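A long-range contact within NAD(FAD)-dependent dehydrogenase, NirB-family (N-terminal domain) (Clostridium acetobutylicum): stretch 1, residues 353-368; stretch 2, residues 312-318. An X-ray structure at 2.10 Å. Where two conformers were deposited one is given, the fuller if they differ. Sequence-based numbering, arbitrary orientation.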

# COMPACT_ATOMS: atom_id res chain seq x y z
N ILE A 353 19.30 -6.37 2.75
CA ILE A 353 19.38 -5.50 1.59
C ILE A 353 20.34 -6.17 0.61
O ILE A 353 21.45 -6.53 0.99
CB ILE A 353 19.94 -4.09 1.98
CG1 ILE A 353 19.18 -3.48 3.17
CG2 ILE A 353 19.92 -3.14 0.77
CD1 ILE A 353 19.74 -2.12 3.67
N GLY A 354 19.88 -6.39 -0.62
CA GLY A 354 20.75 -6.88 -1.68
C GLY A 354 20.95 -8.39 -1.78
O GLY A 354 21.85 -8.84 -2.48
N ASP A 355 20.13 -9.17 -1.09
CA ASP A 355 20.15 -10.64 -1.22
C ASP A 355 18.78 -11.22 -0.90
O ASP A 355 18.53 -11.67 0.21
CB ASP A 355 21.25 -11.26 -0.34
CG ASP A 355 21.54 -12.72 -0.69
OD1 ASP A 355 22.58 -13.23 -0.22
OD2 ASP A 355 20.75 -13.36 -1.43
N VAL A 356 17.88 -11.18 -1.87
CA VAL A 356 16.52 -11.65 -1.67
C VAL A 356 16.47 -13.14 -1.33
O VAL A 356 15.64 -13.56 -0.53
CB VAL A 356 15.61 -11.32 -2.89
CG1 VAL A 356 14.34 -12.17 -2.89
CG2 VAL A 356 15.26 -9.86 -2.90
N SER A 357 17.37 -13.92 -1.92
CA SER A 357 17.46 -15.35 -1.62
C SER A 357 17.70 -15.60 -0.13
O SER A 357 17.07 -16.48 0.47
CB SER A 357 18.57 -16.03 -2.44
OG SER A 357 18.64 -17.42 -2.12
N LEU A 358 18.61 -14.83 0.47
CA LEU A 358 18.87 -14.95 1.90
C LEU A 358 17.72 -14.41 2.75
O LEU A 358 17.29 -15.06 3.70
CB LEU A 358 20.19 -14.27 2.29
CG LEU A 358 20.57 -14.33 3.78
CD1 LEU A 358 20.66 -15.74 4.35
CD2 LEU A 358 21.88 -13.60 3.98
N GLY A 359 17.22 -13.23 2.39
CA GLY A 359 16.06 -12.66 3.09
C GLY A 359 14.91 -13.65 3.14
O GLY A 359 14.26 -13.81 4.17
N THR A 360 14.67 -14.35 2.03
CA THR A 360 13.61 -15.35 1.94
C THR A 360 13.84 -16.53 2.91
O THR A 360 12.89 -17.03 3.54
CB THR A 360 13.46 -15.85 0.49
OG1 THR A 360 13.13 -14.73 -0.35
CG2 THR A 360 12.36 -16.93 0.38
N LYS A 361 15.09 -16.98 3.01
CA LYS A 361 15.44 -18.05 3.95
C LYS A 361 15.19 -17.61 5.38
O LYS A 361 14.61 -18.36 6.16
CB LYS A 361 16.91 -18.45 3.80
CG LYS A 361 17.22 -19.25 2.54
CD LYS A 361 18.72 -19.52 2.48
CE LYS A 361 19.10 -20.32 1.25
NZ LYS A 361 19.06 -19.48 0.00
N LEU A 362 15.62 -16.40 5.71
CA LEU A 362 15.39 -15.82 7.04
C LEU A 362 13.90 -15.65 7.32
O LEU A 362 13.43 -15.97 8.41
CB LEU A 362 16.13 -14.49 7.20
CG LEU A 362 17.67 -14.58 7.29
CD1 LEU A 362 18.27 -13.21 7.07
CD2 LEU A 362 18.13 -15.16 8.62
N LYS A 363 13.17 -15.18 6.32
CA LYS A 363 11.71 -15.06 6.35
C LYS A 363 11.05 -16.39 6.73
O LYS A 363 10.22 -16.44 7.65
CB LYS A 363 11.20 -14.62 4.97
CG LYS A 363 9.83 -13.93 4.96
CD LYS A 363 8.97 -14.32 3.74
CE LYS A 363 9.71 -14.25 2.39
NZ LYS A 363 8.90 -14.87 1.28
N LYS A 364 11.43 -17.45 6.02
CA LYS A 364 10.89 -18.79 6.25
C LYS A 364 11.19 -19.26 7.67
O LYS A 364 10.30 -19.75 8.37
CB LYS A 364 11.44 -19.78 5.22
CG LYS A 364 10.69 -19.80 3.88
CD LYS A 364 11.36 -20.72 2.86
CE LYS A 364 10.41 -21.15 1.76
NZ LYS A 364 9.99 -20.03 0.87
N ALA A 365 12.45 -19.10 8.09
CA ALA A 365 12.88 -19.42 9.46
C ALA A 365 12.05 -18.70 10.52
O ALA A 365 11.61 -19.32 11.49
CB ALA A 365 14.36 -19.11 9.63
N ILE A 366 11.86 -17.39 10.35
CA ILE A 366 11.01 -16.59 11.23
C ILE A 366 9.57 -17.11 11.21
O ILE A 366 9.00 -17.42 12.27
CB ILE A 366 11.04 -15.09 10.85
CG1 ILE A 366 12.42 -14.50 11.16
CG2 ILE A 366 9.95 -14.31 11.60
CD1 ILE A 366 12.75 -13.25 10.39
N ASP A 367 8.99 -17.19 10.01
CA ASP A 367 7.59 -17.60 9.83
C ASP A 367 7.30 -18.99 10.37
O ASP A 367 6.29 -19.20 11.04
CB ASP A 367 7.18 -17.51 8.35
CG ASP A 367 6.93 -16.08 7.89
OD1 ASP A 367 7.06 -15.13 8.70
OD2 ASP A 367 6.60 -15.91 6.70
N SER A 368 8.19 -19.94 10.08
CA SER A 368 8.05 -21.33 10.56
C SER A 368 8.50 -21.48 12.02
O SER A 368 8.36 -22.55 12.60
CB SER A 368 8.83 -22.30 9.67
OG SER A 368 10.23 -22.04 9.75
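Stretch 2 312-318: ISIISCG

Ile315 is the heart of this contact. It gives up more surface to the helical stretch than any other residue here, 100 of the 551 Å² buried on both sides together, and it does so by pointing its CA-to-CB bond toward a place where the helix carries no side chain. Gly359 is that place. Its backbone comes so near that the two CA atoms lie 5.6 Å apart, and Ile315 CD1 rests 3.3 Å from Gly359 O. A CB built at ideal geometry on Gly359 would fall 2.2 Å from Ile315 CG1, a plain clash, so the missing side chain is what lets the isoleucine fit. The fit is not relaxed in every respect: chi1 and chi2 of Ile315, at 101° and 98°, both lie between the usual wells. Around this point the helix supplies Val356, whose CG2 packs 3.8 Å from Ile315 CG2, and one turn beyond Gly359 comes Lys363, whose CB stands 4.1 Å from Ile315 CD1.

The frame for this packing is simple. Stretch 2 is an extended strand through Cys317, with phi and psi in the beta range, and it runs alongside the helix that begins at Val356, in the same N-to-C direction. Their axes make an angle of only 6° and approach to 8.0 Å. Alternation along the strand then sets the pattern: Ile315 and Cys317 point toward the helix, while Ser316 between them points away and makes no contact with it.

Cys317 repeats the theme farther along. Its SG lies 3.6 Å from Ile366 CG2, an apolar contact, and 4.2 Å from Lys363 CG. The lysine thus lends its aliphatic part to both inward strand residues, while the end of its side chain leads away. Near the end of the helix, Asp367 OD1 comes within 4.0 Å of Cys317 SG, the outer margin of the contact on this side.

Toward the other end, before the helix begins, the backbone of stretch 1 itself meets the strand. Ile353 and Ile314 form an antiparallel, non-hydrogen-bonded bridge with their CA atoms 4.5 Å apart and their side chains on the same face of the sheet. Ile353 CG2 lies 4.0 Å from Ile314 CG1 and 3.6 Å from Ile312 CG2, so a second apolar patch forms here.

The polar edge gathers at Ser313. Its carbonyl oxygen accepts a hydrogen bond from the backbone of Gly354, with Gly354 N 2.7 Å from Ser313 O, and also a CA-H...O contact, with Ile353 CA 3.3 Å from the same Ser313 O. Gly354 has a positive phi, which by itself favours glycine, as the chain leaves the bridge. A water extends the edge: it accepts from Asp355 N at 3.1 Å and donates a weak bond to Ser313 O at 3.3 Å. Asp355 then caps the helix, its OD2 accepting from Leu358 N at 3.2 Å.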

# COMPACT_ATOMS: atom_id res chain seq x y z
N ILE A 312 18.10 -1.80 -6.07
CA ILE A 312 18.51 -2.23 -4.72
C ILE A 312 17.33 -2.91 -4.01
O ILE A 312 16.28 -2.29 -3.81
CB ILE A 312 19.01 -1.06 -3.83
CG1 ILE A 312 20.08 -0.25 -4.56
CG2 ILE A 312 19.56 -1.59 -2.51
CD1 ILE A 312 20.52 0.99 -3.83
N SER A 313 17.52 -4.17 -3.64
CA SER A 313 16.43 -5.01 -3.18
C SER A 313 16.42 -5.16 -1.67
O SER A 313 17.49 -5.31 -1.05
CB SER A 313 16.57 -6.39 -3.80
OG SER A 313 17.79 -6.99 -3.39
N ILE A 314 15.23 -5.16 -1.07
CA ILE A 314 15.10 -5.26 0.39
C ILE A 314 14.02 -6.25 0.80
O ILE A 314 12.92 -6.22 0.26
CB ILE A 314 14.76 -3.90 1.04
CG1 ILE A 314 15.91 -2.91 0.85
CG2 ILE A 314 14.44 -4.06 2.53
CD1 ILE A 314 15.53 -1.49 1.05
N ILE A 315 14.33 -7.15 1.72
CA ILE A 315 13.27 -7.88 2.40
C ILE A 315 13.39 -7.71 3.91
O ILE A 315 14.48 -7.82 4.48
CB ILE A 315 13.13 -9.40 1.98
CG1 ILE A 315 13.75 -10.35 2.99
CG2 ILE A 315 13.63 -9.69 0.54
CD1 ILE A 315 12.75 -10.92 3.93
N SER A 316 12.26 -7.40 4.54
CA SER A 316 12.22 -7.12 5.97
C SER A 316 11.12 -7.95 6.59
O SER A 316 10.02 -8.04 6.04
CB SER A 316 11.99 -5.63 6.22
OG SER A 316 11.93 -5.36 7.61
N CYS A 317 11.42 -8.53 7.76
CA CYS A 317 10.50 -9.45 8.41
C CYS A 317 10.43 -9.25 9.92
O CYS A 317 11.46 -9.18 10.59
CB CYS A 317 10.88 -10.90 8.11
SG CYS A 317 9.70 -12.12 8.74
N GLY A 318 9.21 -9.18 10.43
CA GLY A 318 8.98 -9.03 11.86
C GLY A 318 9.20 -7.61 12.33
O GLY A 318 9.59 -6.75 11.55
O HOH W 1 17.31 -8.48 -0.02